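Putative oxidoreductase (Klebsiella pneumoniae subsp. pneumoniae MGH 78578, PDB 3E82) is a putative oxidoreductase of the Gfo/Idh/MocA family that probably binds a nicotinamide adenine dinucleotide cofactor in a Rossmann-type domain. Local coordinates at residues V68-I73 with H93-K98. Numbering follows the deposited sequence.
Sequences VDLVVI and HVVVDK
Leu70 to Ile73 and His93 to Val96 pair in parallel register, their N-to-C directions 16° apart and their axes 4.6 Å from each other at closest approach, through a ladder of five backbone hydrogen bonds. His93 N donates to Asp69 O, Val71 N to His93 O, Val95 N to Val71 O, Ile73 N to Val95 O and Asp97 N to Ile73 O, so donors and acceptors alternate between the strands. Val95 N (2.9 Å from Val71 O) and Ile73 N meet their carbonyls almost end-on, and Val71 O also receives a CA-H...O contact from Val94. On the face of Leu70, Val72, His93 and Val95, Leu70 has CG anti to the backbone N (chi1 168°) and chi2 at 64°, and its CD1 reaches across to lie 3.3 Å from His93 O and 3.6 Å from His93 CB. Leu70 CD1 also lies 4.1 Å from Val95 CG2, while Val72 CG2 meets Val95 CB at 4.3 Å; helix 300-310 packs on this face. The His93 ring lies obliquely to Asp69 O, 3.4 Å from His93 CD2, while His93 ND1 accepts a hydrogen bond from Leu120 N. On the other face the Ile73 side chain crosses that of Val94 at an angle, Ile73 CD1 to Val94 CG1 4.0 Å, and both rest against helix 80-89. Asp97, whose N closes the ladder, also hydrogen-bonds through OD1 to His23 NE2. Strand 70-73, the connecting helix 80-89 and strand 93-96, paired in parallel, form a beta-alpha-beta unit within a parallel sheet of order 3-2-1-4-5-6, the topology of the NAD-binding Rossmann fold.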
loop_
_atom_site.group_PDB
_atom_site.type_symbol
_atom_site.label_atom_id
_atom_site.label_comp_id
_atom_site.label_asym_id
_atom_site.label_seq_id
_atom_site.Cartn_x
_atom_site.Cartn_y
_atom_site.Cartn_z
ATOM N N VAL B 68 7.741 -34.308 32.381
ATOM C CA VAL B 68 7.596 -33.159 31.495
ATOM C C VAL B 68 6.946 -31.987 32.241
ATOM O O VAL B 68 5.954 -32.167 32.946
ATOM C CB VAL B 68 6.735 -33.521 30.247
ATOM C CG1 VAL B 68 6.336 -32.254 29.484
ATOM C CG2 VAL B 68 7.518 -34.451 29.330
ATOM N N ASP B 69 7.524 -30.798 32.091
ATOM C CA ASP B 69 7.003 -29.587 32.727
ATOM C C ASP B 69 6.345 -28.719 31.663
ATOM O O ASP B 69 5.307 -28.102 31.893
ATOM C CB ASP B 69 8.132 -28.756 33.360
ATOM C CG ASP B 69 8.881 -29.502 34.449
ATOM O OD1 ASP B 69 8.225 -30.063 35.349
ATOM O OD2 ASP B 69 10.127 -29.513 34.413
ATOM N N LEU B 70 6.971 -28.672 30.495
ATOM C CA LEU B 70 6.476 -27.858 29.398
ATOM C C LEU B 70 6.422 -28.614 28.084
ATOM O O LEU B 70 7.376 -29.285 27.700
ATOM C CB LEU B 70 7.375 -26.628 29.235
ATOM C CG LEU B 70 7.215 -25.781 27.969
ATOM C CD1 LEU B 70 5.830 -25.162 27.920
ATOM C CD2 LEU B 70 8.289 -24.710 27.956
ATOM N N VAL B 71 5.301 -28.480 27.391
ATOM C CA VAL B 71 5.103 -29.127 26.102
ATOM C C VAL B 71 5.180 -28.087 24.984
ATOM O O VAL B 71 4.526 -27.048 25.057
ATOM C CB VAL B 71 3.711 -29.826 26.051
ATOM C CG1 VAL B 71 3.415 -30.326 24.646
ATOM C CG2 VAL B 71 3.680 -30.989 27.047
ATOM N N VAL B 72 5.996 -28.360 23.967
ATOM C CA VAL B 72 6.129 -27.473 22.813
ATOM C C VAL B 72 5.520 -28.239 21.628
ATOM O O VAL B 72 6.061 -29.251 21.180
ATOM C CB VAL B 72 7.620 -27.131 22.515
ATOM C CG1 VAL B 72 7.727 -26.331 21.223
ATOM C CG2 VAL B 72 8.220 -26.331 23.670
ATOM N N ILE B 73 4.389 -27.754 21.131
ATOM C CA ILE B 73 3.690 -28.414 20.036
ATOM C C ILE B 73 4.095 -27.911 18.656
ATOM O O ILE B 73 3.816 -26.770 18.274
ATOM C CB ILE B 73 2.180 -28.278 20.242
ATOM C CG1 ILE B 73 1.826 -28.839 21.628
ATOM C CG2 ILE B 73 1.418 -29.001 19.134
ATOM C CD1 ILE B 73 0.352 -28.858 21.930
ATOM N N HIS B 93 2.547 -27.097 31.070
ATOM C CA HIS B 93 2.568 -25.757 30.502
ATOM C C HIS B 93 2.632 -26.030 29.005
ATOM O O HIS B 93 3.169 -27.066 28.585
ATOM C CB HIS B 93 3.813 -24.999 30.950
ATOM C CG HIS B 93 3.824 -24.683 32.411
ATOM N ND1 HIS B 93 2.881 -23.868 33.003
ATOM C CD2 HIS B 93 4.641 -25.099 33.406
ATOM C CE1 HIS B 93 3.117 -23.797 34.301
ATOM N NE2 HIS B 93 4.179 -24.535 34.572
ATOM N N VAL B 94 2.107 -25.116 28.199
ATOM C CA VAL B 94 2.090 -25.344 26.763
ATOM C C VAL B 94 2.464 -24.165 25.877
ATOM O O VAL B 94 2.032 -23.040 26.106
ATOM C CB VAL B 94 0.687 -25.816 26.318
ATOM C CG1 VAL B 94 0.688 -26.130 24.827
ATOM C CG2 VAL B 94 0.256 -27.024 27.139
ATOM N N VAL B 95 3.287 -24.445 24.869
ATOM C CA VAL B 95 3.667 -23.459 23.872
ATOM C C VAL B 95 3.204 -24.104 22.560
ATOM O O VAL B 95 3.594 -25.230 22.247
ATOM C CB VAL B 95 5.190 -23.226 23.821
ATOM C CG1 VAL B 95 5.577 -22.602 22.475
ATOM C CG2 VAL B 95 5.609 -22.298 24.971
ATOM N N VAL B 96 2.356 -23.400 21.817
ATOM C CA VAL B 96 1.830 -23.925 20.557
ATOM C C VAL B 96 2.370 -23.174 19.351
ATOM O O VAL B 96 2.274 -21.950 19.268
ATOM C CB VAL B 96 0.286 -23.835 20.512
ATOM C CG1 VAL B 96 -0.250 -24.598 19.294
ATOM C CG2 VAL B 96 -0.299 -24.362 21.803
ATOM N N ASP B 97 2.950 -23.921 18.424
ATOM C CA ASP B 97 3.484 -23.354 17.196
ATOM C C ASP B 97 2.265 -22.850 16.402
ATOM O O ASP B 97 1.169 -23.389 16.547
ATOM C CB ASP B 97 4.208 -24.459 16.425
ATOM C CG ASP B 97 5.145 -23.928 15.375
ATOM O OD1 ASP B 97 6.088 -23.193 15.738
ATOM O OD2 ASP B 97 4.941 -24.251 14.185
ATOM N N LYS B 98 2.426 -21.810 15.588
ATOM C CA LYS B 98 1.286 -21.330 14.815
ATOM C C LYS B 98 0.832 -22.419 13.829
ATOM O O LYS B 98 1.652 -23.167 13.302
ATOM C CB LYS B 98 1.640 -20.047 14.049
ATOM C CG LYS B 98 1.948 -18.832 14.938
ATOM C CD LYS B 98 2.063 -17.553 14.104
ATOM C CE LYS B 98 3.204 -17.616 13.100
ATOM N NZ LYS B 98 4.525 -17.589 13.776
#